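Local coordinates for proximal thread matrix protein 1 (Mytilus galloprovincialis, PDB 4CN9) that binds zinc, carries two von Willebrand factor type A domains, and probably binds collagen as a matrix protein of the mussel byssus, at residues A298-A303 and L342-L347. Sequence-based numbering, arbitrary orientation.
Sequences AVVTFA and LENARL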
loop_
_atom_site.group_PDB
_atom_site.type_symbol
_atom_site.label_atom_id
_atom_site.label_comp_id
_atom_site.label_asym_id
_atom_site.label_seq_id
_atom_site.Cartn_x
_atom_site.Cartn_y
_atom_site.Cartn_z
ATOM N N ALA A 298 -2.542 -21.291 4.887
ATOM C CA ALA A 298 -3.374 -21.615 6.040
ATOM C C ALA A 298 -4.813 -21.209 5.710
ATOM O O ALA A 298 -5.039 -20.358 4.840
ATOM C CB ALA A 298 -2.877 -20.861 7.272
ATOM N N VAL A 299 -5.774 -21.825 6.387
ATOM C CA VAL A 299 -7.179 -21.444 6.254
ATOM C C VAL A 299 -7.825 -21.186 7.619
ATOM O O VAL A 299 -7.717 -22.004 8.555
ATOM C CB VAL A 299 -7.994 -22.526 5.512
ATOM C CG1 VAL A 299 -9.496 -22.331 5.743
ATOM C CG2 VAL A 299 -7.663 -22.515 4.030
ATOM N N VAL A 300 -8.494 -20.034 7.707
ATOM C CA VAL A 300 -9.370 -19.682 8.823
ATOM C C VAL A 300 -10.739 -19.425 8.220
ATOM O O VAL A 300 -10.845 -18.773 7.196
ATOM C CB VAL A 300 -8.894 -18.398 9.526
ATOM C CG1 VAL A 300 -9.877 -17.944 10.604
ATOM C CG2 VAL A 300 -7.519 -18.607 10.141
ATOM N N THR A 301 -11.785 -19.961 8.830
ATOM C CA THR A 301 -13.130 -19.642 8.404
ATOM C C THR A 301 -13.883 -18.916 9.513
ATOM O O THR A 301 -13.526 -19.021 10.702
ATOM C CB THR A 301 -13.911 -20.898 7.984
ATOM O OG1 THR A 301 -13.947 -21.825 9.064
ATOM C CG2 THR A 301 -13.259 -21.557 6.793
ATOM N N PHE A 302 -14.919 -18.178 9.121
ATOM C CA PHE A 302 -15.750 -17.463 10.084
ATOM C C PHE A 302 -17.234 -17.569 9.761
ATOM O O PHE A 302 -17.629 -17.612 8.605
ATOM C CB PHE A 302 -15.315 -16.004 10.243
ATOM C CG PHE A 302 -15.276 -15.221 8.960
ATOM C CD1 PHE A 302 -16.407 -14.556 8.507
ATOM C CD2 PHE A 302 -14.105 -15.124 8.223
ATOM C CE1 PHE A 302 -16.380 -13.829 7.332
ATOM C CE2 PHE A 302 -14.062 -14.396 7.045
ATOM C CZ PHE A 302 -15.198 -13.756 6.592
ATOM N N ALA A 303 -18.032 -17.688 10.816
ATOM C CA ALA A 303 -19.481 -17.620 10.715
ATOM C C ALA A 303 -19.890 -16.794 11.922
ATOM O O ALA A 303 -19.580 -15.616 11.967
ATOM C CB ALA A 303 -20.099 -18.997 10.715
ATOM N N LEU A 342 -10.057 -12.420 11.385
ATOM C CA LEU A 342 -8.796 -11.686 11.384
ATOM C C LEU A 342 -8.020 -11.873 12.699
ATOM O O LEU A 342 -6.799 -12.068 12.673
ATOM C CB LEU A 342 -9.053 -10.203 11.126
ATOM C CG LEU A 342 -9.515 -9.843 9.707
ATOM C CD1 LEU A 342 -9.986 -8.419 9.645
ATOM C CD2 LEU A 342 -8.408 -10.089 8.674
ATOM N N GLU A 343 -8.720 -11.801 13.837
ATOM C CA GLU A 343 -8.100 -12.077 15.142
ATOM C C GLU A 343 -7.462 -13.472 15.173
ATOM O O GLU A 343 -6.329 -13.655 15.623
ATOM C CB GLU A 343 -9.129 -11.959 16.283
ATOM C CG GLU A 343 -8.560 -12.309 17.669
ATOM C CD GLU A 343 -9.592 -12.945 18.627
ATOM O OE1 GLU A 343 -10.539 -13.650 18.183
ATOM O OE2 GLU A 343 -9.449 -12.744 19.844
ATOM N N ASN A 344 -8.205 -14.461 14.696
ATOM C CA ASN A 344 -7.723 -15.821 14.670
ATOM C C ASN A 344 -6.446 -15.944 13.809
ATOM O O ASN A 344 -5.482 -16.607 14.207
ATOM C CB ASN A 344 -8.830 -16.761 14.173
ATOM C CG ASN A 344 -8.490 -18.225 14.368
ATOM O OD1 ASN A 344 -7.620 -18.772 13.684
ATOM N ND2 ASN A 344 -9.197 -18.875 15.272
ATOM N N ALA A 345 -6.425 -15.288 12.656
ATOM C CA ALA A 345 -5.240 -15.335 11.805
ATOM C C ALA A 345 -4.078 -14.731 12.588
ATOM O O ALA A 345 -2.966 -15.252 12.570
ATOM C CB ALA A 345 -5.473 -14.568 10.518
ATOM N N ARG A 346 -4.357 -13.645 13.299
ATOM C CA ARG A 346 -3.312 -12.926 14.024
ATOM C C ARG A 346 -2.742 -13.741 15.192
ATOM O O ARG A 346 -1.521 -13.790 15.391
ATOM C CB ARG A 346 -3.834 -11.589 14.518
ATOM C CG ARG A 346 -2.786 -10.747 15.246
ATOM C CD ARG A 346 -3.307 -9.353 15.561
ATOM N NE ARG A 346 -4.454 -9.368 16.468
ATOM C CZ ARG A 346 -4.371 -9.371 17.796
ATOM N NH1 ARG A 346 -3.185 -9.358 18.400
ATOM N NH2 ARG A 346 -5.479 -9.388 18.522
ATOM N N LEU A 347 -3.621 -14.389 15.946
ATOM C CA LEU A 347 -3.214 -15.078 17.153
ATOM C C LEU A 347 -2.819 -16.534 16.924
ATOM O O LEU A 347 -1.992 -17.074 17.662
ATOM C CB LEU A 347 -4.328 -14.994 18.206
ATOM C CG LEU A 347 -4.684 -13.582 18.665
ATOM C CD1 LEU A 347 -5.825 -13.622 19.691
ATOM C CD2 LEU A 347 -3.464 -12.854 19.255
#
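Val300 and Asn344 carry most of this contact, which lays helix 338-349 against strand 295-302 in the second von Willebrand factor type A domain. The van der Waals evidence is a pair of side chains crossing at a slant: Val300 CG2 touches Asn344 OD1 at 3.5 Å, while Val300 CG1 lies 3.9 Å from both Asn344 CB and OD1. With CG1 anti to the backbone N (chi1 174°), the second methyl, CG2, stands beside that nitrogen, and both branches reach the asparagine. On the helix, Asn344 CG is likewise anti to its own N (chi1 -169°), which carries the amide out toward the strand and sets OD1 near both valine methyls. The Asn344 side chain also touches Ala306 and Lys308 of the edge strand 306-310.

Backbone proximity supplies the second kind of evidence. The CA atoms of Val300 and Ala345 are 6.7 Å apart, and Val300 CG2 comes within 4.3 Å of Ala345 N, consistent with the small Ala345 side chain leaving room for the helix backbone to approach Val300.

No hydrogen bond spans the two segments; the polar links run outward. The strand pairs with 253-260 and 306-310 on its two sides, while Arg346 forms a salt bridge with Glu382 of helix 379-388. The small interface of 123 Å² is mostly Val300 packing on Asn344, with a lesser share from Ala345; in this helix-on-sheet packing of a Rossmann-like fold, shape rather than directional bonding sets the fit.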